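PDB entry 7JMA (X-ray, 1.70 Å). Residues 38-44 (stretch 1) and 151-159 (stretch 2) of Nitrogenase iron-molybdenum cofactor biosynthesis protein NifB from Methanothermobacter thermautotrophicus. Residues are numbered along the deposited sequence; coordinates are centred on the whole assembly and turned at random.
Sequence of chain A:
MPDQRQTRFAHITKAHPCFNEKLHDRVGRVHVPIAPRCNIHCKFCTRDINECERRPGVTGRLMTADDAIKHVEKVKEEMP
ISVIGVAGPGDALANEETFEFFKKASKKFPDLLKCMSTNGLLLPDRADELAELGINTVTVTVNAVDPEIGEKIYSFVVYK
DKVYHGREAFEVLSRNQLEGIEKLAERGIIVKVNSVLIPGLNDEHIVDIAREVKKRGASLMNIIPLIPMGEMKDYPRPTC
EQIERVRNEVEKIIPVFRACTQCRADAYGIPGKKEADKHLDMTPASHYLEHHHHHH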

ATOM      1  N   CYS A  38     -11.141  -1.586  -6.513  1.00 24.23           N
ATOM      2  CA  CYS A  38      -9.708  -1.727  -6.716  1.00 22.39           C
ATOM      3  C   CYS A  38      -9.440  -1.544  -8.206  1.00 28.30           C
ATOM      4  O   CYS A  38     -10.325  -1.775  -9.042  1.00 28.95           O
ATOM      5  CB  CYS A  38      -9.187  -3.071  -6.184  1.00 23.54           C
ATOM      6  SG  CYS A  38      -7.384  -3.230  -6.182  1.00 32.47           S
ATOM      7  N   ASN A  39      -8.232  -1.083  -8.538  1.00 22.84           N
ATOM      8  CA  ASN A  39      -7.886  -0.778  -9.923  1.00 22.96           C
ATOM      9  C   ASN A  39      -6.857  -1.738 -10.514  1.00 25.27           C
ATOM     10  O   ASN A  39      -6.387  -1.519 -11.635  1.00 28.68           O
ATOM     11  CB  ASN A  39      -7.400   0.669 -10.057  1.00 25.24           C
ATOM     12  CG  ASN A  39      -6.380   1.047  -9.005  1.00 25.82           C
ATOM     13  OD1 ASN A  39      -5.933   0.203  -8.224  1.00 28.01           O
ATOM     14  ND2 ASN A  39      -5.986   2.329  -8.991  1.00 27.11           N
ATOM     15  N   ILE A  40      -6.480  -2.784  -9.795  1.00 23.39           N
ATOM     16  CA  ILE A  40      -5.558  -3.783 -10.325  1.00 23.63           C
ATOM     17  C   ILE A  40      -6.092  -5.144  -9.918  1.00 28.11           C
ATOM     18  O   ILE A  40      -6.883  -5.270  -8.983  1.00 26.51           O
ATOM     19  CB  ILE A  40      -4.109  -3.615  -9.817  1.00 23.54           C
ATOM     20  CG1 ILE A  40      -4.004  -4.057  -8.353  1.00 25.19           C
ATOM     21  CG2 ILE A  40      -3.606  -2.163 -10.049  1.00 24.22           C
ATOM     22  CD1 ILE A  40      -2.574  -3.899  -7.762  1.00 30.88           C
ATOM     23  N   HIS A  41      -5.653  -6.177 -10.624  1.00 24.24           N
ATOM     24  CA  HIS A  41      -5.876  -7.529 -10.140  1.00 26.68           C
ATOM     25  C   HIS A  41      -4.529  -8.182  -9.891  1.00 28.27           C
ATOM     26  O   HIS A  41      -3.805  -8.518 -10.838  1.00 29.08           O
ATOM     27  CB  HIS A  41      -6.718  -8.383 -11.083  1.00 30.46           C
ATOM     28  CG  HIS A  41      -7.085  -9.692 -10.459  1.00 32.87           C
ATOM     29  ND1 HIS A  41      -6.456 -10.873 -10.788  1.00 42.18           N
ATOM     30  CD2 HIS A  41      -7.926  -9.982  -9.439  1.00 34.00           C
ATOM     31  CE1 HIS A  41      -6.923 -11.844 -10.022  1.00 33.73           C
ATOM     32  NE2 HIS A  41      -7.819 -11.331  -9.196  1.00 42.28           N
ATOM     33  N   CYS A  42      -4.187  -8.309  -8.611  1.00 30.10           N
ATOM     34  CA  CYS A  42      -3.044  -9.075  -8.157  1.00 34.08           C
ATOM     35  C   CYS A  42      -3.469 -10.518  -7.913  1.00 36.32           C
ATOM     36  O   CYS A  42      -4.538 -10.780  -7.354  1.00 40.03           O
ATOM     37  CB  CYS A  42      -2.479  -8.463  -6.870  1.00 36.04           C
ATOM     38  SG  CYS A  42      -0.925  -9.191  -6.299  1.00 43.65           S
ATOM     39  N   LYS A  43      -2.640 -11.455  -8.371  1.00 36.03           N
ATOM     40  CA  LYS A  43      -2.953 -12.871  -8.195  1.00 42.91           C
ATOM     41  C   LYS A  43      -2.776 -13.355  -6.760  1.00 50.97           C
ATOM     42  O   LYS A  43      -3.237 -14.454  -6.441  1.00 54.07           O
ATOM     43  CB  LYS A  43      -2.073 -13.708  -9.122  1.00 40.73           C
ATOM     44  CG  LYS A  43      -2.110 -13.234 -10.571  1.00 45.86           C
ATOM     45  CD  LYS A  43      -1.336 -14.179 -11.472  1.00 51.21           C
ATOM     46  CE  LYS A  43      -1.607 -13.886 -12.928  1.00 57.63           C
ATOM     47  NZ  LYS A  43      -0.737 -14.707 -13.814  1.00 68.72           N
ATOM     48  N   PHE A  44      -2.137 -12.571  -5.895  1.00 56.17           N
ATOM     49  CA  PHE A  44      -1.726 -13.038  -4.570  1.00 58.52           C
ATOM     50  C   PHE A  44      -2.430 -12.285  -3.445  1.00 65.61           C
ATOM     51  O   PHE A  44      -2.935 -11.179  -3.646  1.00 67.80           O
ATOM     52  CB  PHE A  44      -0.205 -12.905  -4.424  1.00 48.21           C
ATOM     53  CG  PHE A  44       0.577 -13.808  -5.355  1.00 61.29           C
ATOM     54  CD1 PHE A  44       0.908 -13.392  -6.634  1.00 64.50           C
ATOM     55  CD2 PHE A  44       0.974 -15.073  -4.953  1.00 65.04           C
ATOM     56  CE1 PHE A  44       1.615 -14.222  -7.491  1.00 64.93           C
ATOM     57  CE2 PHE A  44       1.691 -15.899  -5.798  1.00 64.44           C
ATOM     58  CZ  PHE A  44       2.003 -15.482  -7.070  1.00 65.67           C
ATOM     59  N   GLU A 151       5.432  -9.444 -14.001  1.00 39.47           N
ATOM     60  CA  GLU A 151       4.422  -9.911 -14.940  1.00 41.15           C
ATOM     61  C   GLU A 151       3.754 -11.191 -14.469  1.00 43.31           C
ATOM     62  O   GLU A 151       2.661 -11.522 -14.945  1.00 47.94           O
ATOM     63  CB  GLU A 151       5.047 -10.117 -16.317  1.00 44.04           C
ATOM     64  CG  GLU A 151       5.939 -11.335 -16.391  1.00 53.15           C
ATOM     65  CD  GLU A 151       6.757 -11.381 -17.667  1.00 66.33           C
ATOM     66  OE1 GLU A 151       6.665 -10.432 -18.473  1.00 69.11           O
ATOM     67  OE2 GLU A 151       7.492 -12.372 -17.861  1.00 74.61           O
ATOM     68  N   LYS A 152       4.381 -11.920 -13.554  1.00 40.16           N
ATOM     69  CA  LYS A 152       3.808 -13.146 -13.012  1.00 43.75           C
ATOM     70  C   LYS A 152       2.960 -12.899 -11.770  1.00 46.09           C
ATOM     71  O   LYS A 152       2.315 -13.829 -11.276  1.00 45.30           O
ATOM     72  CB  LYS A 152       4.929 -14.147 -12.700  1.00 48.42           C
ATOM     73  CG  LYS A 152       5.787 -14.496 -13.915  1.00 57.92           C
ATOM     74  CD  LYS A 152       6.888 -15.487 -13.572  1.00 66.23           C
ATOM     75  N   ILE A 153       2.941 -11.667 -11.270  1.00 38.99           N
ATOM     76  CA  ILE A 153       2.207 -11.319 -10.067  1.00 34.96           C
ATOM     77  C   ILE A 153       0.900 -10.589 -10.370  1.00 34.88           C
ATOM     78  O   ILE A 153      -0.071 -10.744  -9.620  1.00 37.58           O
ATOM     79  CB  ILE A 153       3.122 -10.465  -9.152  1.00 34.67           C
ATOM     80  CG1 ILE A 153       4.324 -11.292  -8.679  1.00 37.75           C
ATOM     81  CG2 ILE A 153       2.357  -9.894  -7.961  1.00 36.99           C
ATOM     82  CD1 ILE A 153       5.423 -10.465  -7.985  1.00 45.47           C
ATOM     83  N   TYR A 154       0.836  -9.803 -11.441  1.00 34.13           N
ATOM     84  CA  TYR A 154      -0.338  -9.003 -11.749  1.00 32.65           C
ATOM     85  C   TYR A 154      -0.935  -9.473 -13.063  1.00 37.53           C
ATOM     86  O   TYR A 154      -0.213  -9.657 -14.049  1.00 47.78           O
ATOM     87  CB  TYR A 154       0.010  -7.524 -11.827  1.00 33.21           C
ATOM     88  CG  TYR A 154       0.597  -7.020 -10.539  1.00 33.97           C
ATOM     89  CD1 TYR A 154       1.966  -6.983 -10.362  1.00 34.79           C
ATOM     90  CD2 TYR A 154      -0.220  -6.612  -9.481  1.00 32.00           C
ATOM     91  CE1 TYR A 154       2.530  -6.535  -9.184  1.00 35.50           C
ATOM     92  CE2 TYR A 154       0.342  -6.150  -8.282  1.00 33.78           C
ATOM     93  CZ  TYR A 154       1.719  -6.125  -8.145  1.00 34.98           C
ATOM     94  OH  TYR A 154       2.306  -5.685  -6.975  1.00 32.96           O
ATOM     95  N   SER A 155      -2.248  -9.656 -13.076  1.00 31.39           N
ATOM     96  CA  SER A 155      -2.864 -10.098 -14.323  1.00 33.71           C
ATOM     97  C   SER A 155      -3.331  -8.922 -15.174  1.00 37.03           C
ATOM     98  O   SER A 155      -3.152  -8.941 -16.396  1.00 39.30           O
ATOM     99  CB  SER A 155      -4.017 -11.067 -14.045  1.00 44.83           C
ATOM    100  OG  SER A 155      -4.987 -10.474 -13.216  1.00 53.64           O
ATOM    101  N   PHE A 156      -3.903  -7.885 -14.564  1.00 30.57           N
ATOM    102  CA  PHE A 156      -4.235  -6.691 -15.327  1.00 26.90           C
ATOM    103  C   PHE A 156      -4.288  -5.480 -14.404  1.00 32.85           C
ATOM    104  O   PHE A 156      -4.333  -5.591 -13.173  1.00 27.10           O
ATOM    105  CB  PHE A 156      -5.556  -6.861 -16.113  1.00 27.83           C
ATOM    106  CG  PHE A 156      -6.791  -6.987 -15.254  1.00 29.53           C
ATOM    107  CD1 PHE A 156      -7.293  -8.237 -14.932  1.00 32.04           C
ATOM    108  CD2 PHE A 156      -7.467  -5.850 -14.794  1.00 31.77           C
ATOM    109  CE1 PHE A 156      -8.449  -8.371 -14.169  1.00 38.16           C
ATOM    110  CE2 PHE A 156      -8.609  -5.980 -14.015  1.00 35.02           C
ATOM    111  CZ  PHE A 156      -9.099  -7.249 -13.711  1.00 31.67           C
ATOM    112  N   VAL A 157      -4.300  -4.314 -15.035  1.00 25.04           N
ATOM    113  CA  VAL A 157      -4.302  -3.026 -14.367  1.00 24.63           C
ATOM    114  C   VAL A 157      -5.239  -2.113 -15.137  1.00 27.57           C
ATOM    115  O   VAL A 157      -5.280  -2.155 -16.371  1.00 34.29           O
ATOM    116  CB  VAL A 157      -2.863  -2.471 -14.302  1.00 34.07           C
ATOM    117  CG1 VAL A 157      -2.844  -0.979 -14.220  1.00 37.65           C
ATOM    118  CG2 VAL A 157      -2.106  -3.141 -13.144  1.00 26.69           C
ATOM    119  N   VAL A 158      -6.041  -1.334 -14.416  1.00 24.88           N
ATOM    120  CA  VAL A 158      -6.971  -0.395 -15.031  1.00 24.88           C
ATOM    121  C   VAL A 158      -6.481   0.997 -14.682  1.00 24.35           C
ATOM    122  O   VAL A 158      -6.453   1.372 -13.508  1.00 26.11           O
ATOM    123  CB  VAL A 158      -8.410  -0.603 -14.540  1.00 28.81           C
ATOM    124  CG1 VAL A 158      -9.357   0.352 -15.280  1.00 30.79           C
ATOM    125  CG2 VAL A 158      -8.808  -2.060 -14.773  1.00 31.20           C
ATOM    126  N   TYR A 159      -6.086   1.757 -15.701  1.00 27.31           N
ATOM    127  CA  TYR A 159      -5.483   3.069 -15.476  1.00 29.23           C
ATOM    128  C   TYR A 159      -5.986   4.012 -16.552  1.00 27.43           C
ATOM    129  O   TYR A 159      -5.856   3.714 -17.743  1.00 31.25           O
ATOM    130  CB  TYR A 159      -3.952   2.974 -15.489  1.00 28.65           C
ATOM    131  CG  TYR A 159      -3.268   4.296 -15.189  1.00 28.04           C
ATOM    132  CD1 TYR A 159      -2.379   4.860 -16.095  1.00 33.46           C
ATOM    133  CD2 TYR A 159      -3.521   4.972 -14.013  1.00 26.89           C
ATOM    134  CE1 TYR A 159      -1.756   6.076 -15.831  1.00 33.45           C
ATOM    135  CE2 TYR A 159      -2.895   6.187 -13.729  1.00 32.15           C
ATOM    136  CZ  TYR A 159      -2.022   6.736 -14.655  1.00 33.11           C
ATOM    137  OH  TYR A 159      -1.412   7.946 -14.390  1.00 36.62           O
TER
HETATM  138  O   HOH W   1      -6.726   3.541 -11.784  1.00 38.52           O
HETATM  139  O   HOH W   2       1.586 -15.932 -13.576  1.00 68.35           O
HETATM  140  O   HOH W   3       0.076 -12.089 -14.810  1.00 78.28           O

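Four backbone hydrogen bonds carry this contact. Val-158 N donates to Asn-39 O (2.8 Å), His-41 N to Phe-156 O (2.9 Å), Ser-155 N to His-41 O (3.0 Å) and Lys-43 N to Ile-153 O (2.9 Å), all close to straight. They tie the two stretches together in an antiparallel arrangement, the strand axes 162° apart in direction. The register is not uniform: Ile-40 faces Val-157, yet Cys-42 faces Tyr-154, because the second chain turns a corner at Ser-155 and spends one extra residue there. Ser-155 bonds through its side chain too: Ser-155 OG lies 2.9 Å from His-41 ND1 in a hydrogen bond at the edge of the imidazole; either atom could be the donor. The rule is that an extra residue at a corner need not cost pairing when its amide and hydroxyl both find the facing residue.

Lys-43 works through water. Its extended side chain runs past Ser-155, where Lys-43 CE lies 3.9 Å from Ser-155 CB, and its NZ donates to two waters. One passes the link on to Lys-152 O, the other to both Glu-151 O and Tyr-154 O, so a single ammonium gathers three backbone carbonyls of the second stretch. At the other end, a water joins Asn-39 ND2 to Val-158 O.

Packing follows the alternation of the first strand; in the second stretch the extra residue lets Tyr-154 and Val-157 share a face. There, Ile-40 CG2 meets Val-157 CG2 at 3.6 Å, while Ile-40 CD1 reaches Tyr-154 CE2 at 3.7 Å. Cys-42 SG approaches the same Tyr-154 CE2 at 3.8 Å, obliquely to the ring. The opposite face is aromatic: His-41 CB sits over the Phe-156 ring, 3.8 Å from its centroid, a CH-pi contact, whereas the two rings are nearly parallel but slid apart and barely overlap.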